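Local coordinates for protein pullulanase (Bacillus acidopullulyticus, PDB 2WAN) that probably hydrolyses the alpha-1,6-glucosidic linkages of pullulan and the branch points of starch polysaccharides, as a debranching glycoside hydrolase, at residues 624-636 and 664-678. Residues are numbered along the deposited sequence; the frame is centred on the assembly and turned at random.
With ACT (acetate ion), chain O; ACT (acetate ion), chain Q.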
ATOM      1  N   MET A 624       0.087  -0.129  -1.288  1.00 11.36           N
ATOM      2  CA  MET A 624      -0.865  -0.325  -0.197  1.00 11.37           C
ATOM      3  C   MET A 624      -1.676  -1.631  -0.297  1.00 11.91           C
ATOM      4  O   MET A 624      -2.032  -2.234   0.734  1.00 12.92           O
ATOM      5  CB  MET A 624      -1.797   0.879  -0.123  1.00 10.56           C
ATOM      6  CG  MET A 624      -2.720   0.826   1.108  1.00 11.78           C
ATOM      7  SD  MET A 624      -3.688   2.330   1.271  1.00 12.56           S
ATOM      8  CE  MET A 624      -4.792   2.194  -0.148  1.00 13.10           C
ATOM      9  N   ALA A 625      -1.958  -2.071  -1.521  1.00 12.14           N
ATOM     10  CA  ALA A 625      -2.682  -3.340  -1.721  1.00 13.07           C
ATOM     11  C   ALA A 625      -2.050  -4.460  -0.891  1.00 14.22           C
ATOM     12  O   ALA A 625      -2.761  -5.252  -0.275  1.00 14.83           O
ATOM     13  CB  ALA A 625      -2.700  -3.721  -3.202  1.00 15.44           C
ATOM     14  N   LEU A 626      -0.715  -4.497  -0.868  1.00 14.23           N
ATOM     15  CA  LEU A 626       0.034  -5.508  -0.107  1.00 14.12           C
ATOM     16  C   LEU A 626      -0.194  -5.501   1.400  1.00 15.96           C
ATOM     17  O   LEU A 626       0.018  -6.524   2.068  1.00 13.87           O
ATOM     18  CB  LEU A 626       1.533  -5.369  -0.376  1.00 13.47           C
ATOM     19  CG  LEU A 626       2.002  -5.574  -1.819  1.00 14.65           C
ATOM     20  CD1 LEU A 626       3.476  -5.268  -1.904  1.00 13.68           C
ATOM     21  CD2 LEU A 626       1.727  -7.025  -2.270  1.00 16.10           C
ATOM     22  N   LEU A 627      -0.594  -4.358   1.958  1.00 12.84           N
ATOM     23  CA  LEU A 627      -0.775  -4.278   3.418  1.00 13.20           C
ATOM     24  C   LEU A 627      -2.039  -4.990   3.891  1.00 12.53           C
ATOM     25  O   LEU A 627      -2.110  -5.437   5.042  1.00 13.90           O
ATOM     26  CB  LEU A 627      -0.737  -2.823   3.897  1.00 11.58           C
ATOM     27  CG  LEU A 627       0.570  -2.089   3.536  1.00 15.50           C
ATOM     28  CD1 LEU A 627       0.500  -0.647   4.026  1.00 13.28           C
ATOM     29  CD2 LEU A 627       1.831  -2.801   4.105  1.00 11.43           C
ATOM     30  N   GLY A 628      -3.015  -5.128   2.996  1.00 14.15           N
ATOM     31  CA  GLY A 628      -4.246  -5.860   3.302  1.00 13.42           C
ATOM     32  C   GLY A 628      -5.352  -5.014   3.916  1.00 15.53           C
ATOM     33  O   GLY A 628      -5.092  -4.028   4.631  1.00 13.54           O
ATOM     34  N   LYS A 629      -6.594  -5.404   3.638  1.00 14.35           N
ATOM     35  CA  LYS A 629      -7.786  -4.688   4.122  1.00 16.12           C
ATOM     36  C   LYS A 629      -7.859  -4.594   5.633  1.00 17.21           C
ATOM     37  O   LYS A 629      -8.097  -3.519   6.170  1.00 16.71           O
ATOM     38  CB  LYS A 629      -9.080  -5.342   3.611  1.00 18.68           C
ATOM     39  CG  LYS A 629      -9.402  -5.080   2.163  1.00 27.39           C
ATOM     40  CD  LYS A 629     -10.454  -6.074   1.653  1.00 30.17           C
ATOM     41  CE  LYS A 629     -11.828  -5.808   2.227  1.00 34.02           C
ATOM     42  NZ  LYS A 629     -12.838  -6.708   1.566  1.00 28.08           N
ATOM     43  N   ASP A 630      -7.668  -5.726   6.319  1.00 16.37           N
ATOM     44  CA  ASP A 630      -7.787  -5.762   7.765  1.00 17.67           C
ATOM     45  C   ASP A 630      -6.794  -4.820   8.422  1.00 15.49           C
ATOM     46  O   ASP A 630      -7.140  -4.072   9.339  1.00 17.46           O
ATOM     47  CB  ASP A 630      -7.605  -7.197   8.275  1.00 18.37           C
ATOM     48  CG  ASP A 630      -8.809  -8.087   7.948  1.00 25.21           C
ATOM     49  OD1 ASP A 630      -9.820  -7.574   7.425  1.00 31.91           O
ATOM     50  OD2 ASP A 630      -8.738  -9.305   8.222  1.00 34.60           O
ATOM     51  N   THR A 631      -5.568  -4.838   7.913  1.00 15.36           N
ATOM     52  CA  THR A 631      -4.516  -3.948   8.401  1.00 14.53           C
ATOM     53  C   THR A 631      -4.824  -2.466   8.148  1.00 13.34           C
ATOM     54  O   THR A 631      -4.675  -1.639   9.050  1.00 14.90           O
ATOM     55  CB  THR A 631      -3.155  -4.354   7.815  1.00 13.82           C
ATOM     56  OG1 THR A 631      -2.822  -5.670   8.292  1.00 17.00           O
ATOM     57  CG2 THR A 631      -2.032  -3.378   8.227  1.00 15.98           C
ATOM     58  N   MET A 632      -5.272  -2.131   6.938  1.00 13.28           N
ATOM     59  CA  MET A 632      -5.592  -0.730   6.624  1.00 14.75           C
ATOM     60  C   MET A 632      -6.775  -0.200   7.441  1.00 14.44           C
ATOM     61  O   MET A 632      -6.812   0.962   7.821  1.00 14.54           O
ATOM     62  CB  MET A 632      -5.864  -0.541   5.129  1.00 13.59           C
ATOM     63  CG  MET A 632      -4.655  -0.739   4.207  1.00 13.03           C
ATOM     64  SD  MET A 632      -3.141   0.079   4.770  1.00 14.82           S
ATOM     65  CE  MET A 632      -3.677   1.742   5.082  1.00 14.07           C
ATOM     66  N   ALA A 633      -7.757  -1.066   7.683  1.00 14.25           N
ATOM     67  CA  ALA A 633      -8.870  -0.702   8.539  1.00 12.62           C
ATOM     68  C   ALA A 633      -8.355  -0.355   9.937  1.00 13.71           C
ATOM     69  O   ALA A 633      -8.806   0.612  10.544  1.00 14.70           O
ATOM     70  CB  ALA A 633      -9.897  -1.851   8.588  1.00 15.24           C
ATOM     71  N   LYS A 634      -7.407  -1.144  10.446  1.00 12.66           N
ATOM     72  CA  LYS A 634      -6.872  -0.885  11.793  1.00 14.88           C
ATOM     73  C   LYS A 634      -6.029   0.383  11.850  1.00 13.71           C
ATOM     74  O   LYS A 634      -6.113   1.146  12.821  1.00 14.94           O
ATOM     75  CB  LYS A 634      -6.071  -2.066  12.324  1.00 14.76           C
ATOM     76  CG  LYS A 634      -6.907  -3.264  12.716  1.00 20.36           C
ATOM     77  CD  LYS A 634      -6.006  -4.357  13.273  1.00 27.08           C
ATOM     78  CE  LYS A 634      -6.813  -5.485  13.884  1.00 32.75           C
ATOM     79  NZ  LYS A 634      -5.875  -6.531  14.378  1.00 35.37           N
ATOM     80  N   ILE A 635      -5.199   0.592  10.826  1.00 12.41           N
ATOM     81  CA  ILE A 635      -4.430   1.829  10.719  1.00 14.08           C
ATOM     82  C   ILE A 635      -5.376   3.028  10.732  1.00 12.28           C
ATOM     83  O   ILE A 635      -5.196   3.973  11.518  1.00 13.81           O
ATOM     84  CB  ILE A 635      -3.539   1.842   9.453  1.00 13.03           C
ATOM     85  CG1 ILE A 635      -2.374   0.856   9.621  1.00 12.49           C
ATOM     86  CG2 ILE A 635      -3.037   3.292   9.131  1.00 13.88           C
ATOM     87  CD1 ILE A 635      -1.571   0.607   8.345  1.00 11.60           C
ATOM     88  N   SER A 636      -6.385   2.995   9.864  1.00 12.54           N
ATOM     89  CA  SER A 636      -7.358   4.087   9.775  1.00 12.17           C
ATOM     90  C   SER A 636      -8.065   4.315  11.116  1.00 13.27           C
ATOM     91  O   SER A 636      -8.131   5.443  11.612  1.00 12.71           O
ATOM     92  CB  SER A 636      -8.374   3.797   8.653  1.00 11.36           C
ATOM     93  OG  SER A 636      -9.352   4.821   8.598  1.00 14.43           O
ATOM     94  N   GLN A 664      -7.912 -10.165   0.323  1.00 21.32           N
ATOM     95  CA  GLN A 664      -7.411  -9.193   1.302  1.00 19.34           C
ATOM     96  C   GLN A 664      -6.636  -8.042   0.657  1.00 18.50           C
ATOM     97  O   GLN A 664      -6.447  -6.993   1.285  1.00 20.43           O
ATOM     98  CB  GLN A 664      -6.597  -9.874   2.418  1.00 20.14           C
ATOM     99  CG  GLN A 664      -7.468 -10.376   3.603  1.00 23.19           C
ATOM    100  CD  GLN A 664      -8.156  -9.235   4.380  1.00 25.34           C
ATOM    101  OE1 GLN A 664      -7.511  -8.285   4.839  1.00 24.96           O
ATOM    102  NE2 GLN A 664      -9.466  -9.338   4.535  1.00 28.07           N
ATOM    103  N   LEU A 665      -6.212  -8.221  -0.593  1.00 17.82           N
ATOM    104  CA  LEU A 665      -5.432  -7.181  -1.286  1.00 18.03           C
ATOM    105  C   LEU A 665      -6.282  -5.932  -1.441  1.00 16.96           C
ATOM    106  O   LEU A 665      -7.457  -6.017  -1.810  1.00 16.10           O
ATOM    107  CB  LEU A 665      -4.927  -7.664  -2.646  1.00 18.88           C
ATOM    108  CG  LEU A 665      -3.812  -8.714  -2.664  1.00 18.72           C
ATOM    109  CD1 LEU A 665      -3.610  -9.217  -4.077  1.00 21.45           C
ATOM    110  CD2 LEU A 665      -2.486  -8.163  -2.101  1.00 20.29           C
ATOM    111  N   VAL A 666      -5.703  -4.770  -1.128  1.00 14.76           N
ATOM    112  CA  VAL A 666      -6.465  -3.522  -1.246  1.00 14.89           C
ATOM    113  C   VAL A 666      -6.362  -2.963  -2.669  1.00 15.96           C
ATOM    114  O   VAL A 666      -5.653  -1.986  -2.938  1.00 15.13           O
ATOM    115  CB  VAL A 666      -6.072  -2.448  -0.195  1.00 14.44           C
ATOM    116  CG1 VAL A 666      -7.167  -1.357  -0.103  1.00 12.30           C
ATOM    117  CG2 VAL A 666      -5.838  -3.085   1.179  1.00 16.41           C
ATOM    118  N   THR A 667      -7.082  -3.612  -3.582  1.00 14.61           N
ATOM    119  CA  THR A 667      -7.244  -3.124  -4.960  1.00 15.07           C
ATOM    120  C   THR A 667      -8.439  -2.158  -5.002  1.00 13.07           C
ATOM    121  O   THR A 667      -9.127  -1.991  -4.004  1.00 14.88           O
ATOM    122  CB  THR A 667      -7.467  -4.311  -5.929  1.00 16.08           C
ATOM    123  OG1 THR A 667      -8.489  -5.159  -5.397  1.00 18.05           O
ATOM    124  CG2 THR A 667      -6.185  -5.118  -6.080  1.00 17.44           C
ATOM    125  N   LYS A 668      -8.661  -1.485  -6.133  1.00 12.42           N
ATOM    126  CA  LYS A 668      -9.731  -0.490  -6.200  1.00 12.54           C
ATOM    127  C   LYS A 668     -11.095  -1.116  -5.908  1.00 14.54           C
ATOM    128  O   LYS A 668     -11.447  -2.163  -6.476  1.00 17.72           O
ATOM    129  CB  LYS A 668      -9.741   0.228  -7.557  1.00 12.81           C
ATOM    130  CG  LYS A 668      -8.467   1.038  -7.856  1.00 16.31           C
ATOM    131  CD  LYS A 668      -8.694   1.997  -9.030  1.00 16.45           C
ATOM    132  CE  LYS A 668      -8.889   1.233 -10.366  1.00 17.35           C
ATOM    133  NZ  LYS A 668      -7.684   0.456 -10.769  1.00 18.79           N
ATOM    134  N   GLY A 669     -11.847  -0.480  -5.020  1.00 15.55           N
ATOM    135  CA  GLY A 669     -13.145  -1.006  -4.557  1.00 15.24           C
ATOM    136  C   GLY A 669     -13.009  -1.571  -3.148  1.00 16.18           C
ATOM    137  O   GLY A 669     -13.939  -1.506  -2.348  1.00 17.97           O
ATOM    138  N   GLN A 670     -11.827  -2.094  -2.830  1.00 16.07           N
ATOM    139  CA  GLN A 670     -11.605  -2.712  -1.522  1.00 16.67           C
ATOM    140  C   GLN A 670     -11.447  -1.699  -0.379  1.00 14.64           C
ATOM    141  O   GLN A 670     -11.535  -2.061   0.798  1.00 15.55           O
ATOM    142  CB  GLN A 670     -10.399  -3.651  -1.582  1.00 16.62           C
ATOM    143  CG  GLN A 670     -10.564  -4.815  -2.553  1.00 18.80           C
ATOM    144  CD  GLN A 670     -11.088  -6.042  -1.840  1.00 29.28           C
ATOM    145  OE1 GLN A 670     -12.216  -6.053  -1.348  1.00 24.69           O
ATOM    146  NE2 GLN A 670     -10.252  -7.069  -1.743  1.00 32.24           N
ATOM    147  N   GLN A 671     -11.236  -0.425  -0.716  1.00 13.79           N
ATOM    148  CA  GLN A 671     -11.107   0.637   0.285  1.00 12.93           C
ATOM    149  C   GLN A 671     -12.441   1.150   0.796  1.00 14.88           C
ATOM    150  O   GLN A 671     -12.480   1.936   1.744  1.00 13.66           O
ATOM    151  CB  GLN A 671     -10.305   1.823  -0.290  1.00 13.45           C
ATOM    152  CG  GLN A 671     -11.131   2.824  -1.122  1.00 14.14           C
ATOM    153  CD  GLN A 671     -11.729   2.235  -2.400  1.00 13.99           C
ATOM    154  OE1 GLN A 671     -11.124   1.382  -3.056  1.00 13.40           O
ATOM    155  NE2 GLN A 671     -12.916   2.719  -2.774  1.00 14.28           N
ATOM    156  N   LYS A 672     -13.538   0.736   0.157  1.00 15.46           N
ATOM    157  CA  LYS A 672     -14.861   1.272   0.483  1.00 14.35           C
ATOM    158  C   LYS A 672     -15.162   1.278   1.979  1.00 14.52           C
ATOM    159  O   LYS A 672     -15.085   0.233   2.639  1.00 17.01           O
ATOM    160  CB  LYS A 672     -15.952   0.505  -0.272  1.00 16.05           C
ATOM    161  CG  LYS A 672     -16.031   0.873  -1.754  1.00 15.16           C
ATOM    162  CD  LYS A 672     -17.154   0.098  -2.434  1.00 16.22           C
ATOM    163  CE  LYS A 672     -17.314   0.536  -3.895  1.00 22.57           C
ATOM    164  NZ  LYS A 672     -18.411  -0.270  -4.571  1.00 22.44           N
ATOM    165  N   GLY A 673     -15.491   2.457   2.497  1.00 14.64           N
ATOM    166  CA  GLY A 673     -15.916   2.619   3.890  1.00 15.47           C
ATOM    167  C   GLY A 673     -14.800   2.528   4.920  1.00 16.13           C
ATOM    168  O   GLY A 673     -15.069   2.624   6.119  1.00 17.13           O
ATOM    169  N   LEU A 674     -13.550   2.370   4.475  1.00 16.05           N
ATOM    170  CA  LEU A 674     -12.438   2.170   5.430  1.00 14.35           C
ATOM    171  C   LEU A 674     -11.805   3.459   5.947  1.00 16.37           C
ATOM    172  O   LEU A 674     -11.006   3.426   6.898  1.00 16.24           O
ATOM    173  CB  LEU A 674     -11.351   1.278   4.837  1.00 14.67           C
ATOM    174  CG  LEU A 674     -11.761  -0.153   4.486  1.00 16.05           C
ATOM    175  CD1 LEU A 674     -10.509  -0.966   4.123  1.00 20.37           C
ATOM    176  CD2 LEU A 674     -12.570  -0.808   5.618  1.00 18.10           C
ATOM    177  N   GLY A 675     -12.127   4.585   5.314  1.00 13.21           N
ATOM    178  CA  GLY A 675     -11.531   5.882   5.710  1.00 12.51           C
ATOM    179  C   GLY A 675     -10.158   6.096   5.084  1.00 14.23           C
ATOM    180  O   GLY A 675      -9.316   6.828   5.621  1.00 13.47           O
ATOM    181  N   ILE A 676      -9.949   5.459   3.934  1.00 13.92           N
ATOM    182  CA  ILE A 676      -8.699   5.564   3.175  1.00 12.44           C
ATOM    183  C   ILE A 676      -8.993   5.726   1.680  1.00 11.63           C
ATOM    184  O   ILE A 676     -10.065   5.352   1.202  1.00 13.21           O
ATOM    185  CB  ILE A 676      -7.790   4.314   3.370  1.00 12.76           C
ATOM    186  CG1 ILE A 676      -8.332   3.103   2.578  1.00 14.54           C
ATOM    187  CG2 ILE A 676      -7.534   4.009   4.882  1.00 13.68           C
ATOM    188  CD1 ILE A 676      -7.492   1.796   2.703  1.00 16.56           C
ATOM    189  N   GLY A 677      -8.036   6.294   0.959  1.00 10.62           N
ATOM    190  CA  GLY A 677      -8.159   6.518  -0.487  1.00 11.24           C
ATOM    191  C   GLY A 677      -7.182   5.735  -1.335  1.00 11.42           C
ATOM    192  O   GLY A 677      -6.173   5.219  -0.837  1.00 11.80           O
ATOM    193  N   VAL A 678      -7.491   5.603  -2.629  1.00 10.38           N
ATOM    194  CA  VAL A 678      -6.595   4.902  -3.556  1.00  9.80           C
ATOM    195  C   VAL A 678      -6.277   5.772  -4.762  1.00  9.86           C
ATOM    196  O   VAL A 678      -7.137   6.488  -5.251  1.00 11.66           O
ATOM    197  CB  VAL A 678      -7.161   3.524  -4.018  1.00  9.62           C
ATOM    198  CG1 VAL A 678      -7.263   2.581  -2.839  1.00 10.90           C
ATOM    199  CG2 VAL A 678      -8.545   3.689  -4.714  1.00 11.73           C
TER
HETATM  200  C   ACT O1935      -4.279  -8.339   6.126  1.00 30.42           C
HETATM  201  O   ACT O1935      -4.563  -7.194   6.566  1.00 25.92           O
HETATM  202  OXT ACT O1935      -5.171  -8.980   5.528  1.00 29.11           O
HETATM  203  CH3 ACT O1935      -2.926  -8.932   6.279  1.00 29.25           C
HETATM  204  C   ACT Q1937     -21.198   1.357  -2.930  1.00 44.07           C
HETATM  205  O   ACT Q1937     -20.276   2.174  -3.137  1.00 45.15           O
HETATM  206  OXT ACT Q1937     -20.843   0.186  -2.684  1.00 44.63           O
HETATM  207  CH3 ACT Q1937     -22.638   1.756  -2.991  1.00 45.33           C
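Ala-625 and Val-666 meet backbone to backbone in the catalytic (beta/alpha)8 barrel, where the loop leading into strand 677-679 folds over the start of helix 629-642, which follows strand 618-621. Val-666 N donates to Ala-625 O at 3.1 Å, in the carbonyl plane and on a lone pair; the same oxygen also accepts Gly-628 N.

Further hydrogen bonds fasten the loop to the first turn of the helix, just after the N-cap residue Gly-628. Lys-629 N reaches Gln-664 O at 2.8 Å, and Asp-630 N reaches Gln-664 OE1 nearly straight (165° at the hydrogen). Gln-664 therefore takes two helix N-H groups, one with its backbone O and one with OE1, which the bend at chi2 turns back to the helix start, beside an acetate ion that takes Thr-631 N and OG1. Lys-629 crosses Gln-670 at about a right angle: its CD lies against the amide, and NZ donates to OE1 at 3.1 Å from 42° above the carbonyl plane. With an alanine here, OE1 of Gln-670 would probably lose its ammonium partner and the amide its aliphatic cover.

Apolar contacts run along the rest of the interface. Among the buried residues, Val-666 CG2 lies against the peptide carbon Gly-628 C at 3.4 Å and packs on Met-632 CG. Ile-676 CD1 touches Met-632 CB at 3.7 Å, while the less buried Leu-674 CD2 meets Ala-633 CB at 4.1 Å. Met-624 extends with CG anti to its nitrogen (chi1 -173°), then turns at chi3, which sets CE 3.7 Å from Val-678 CG1 on the barrel strand.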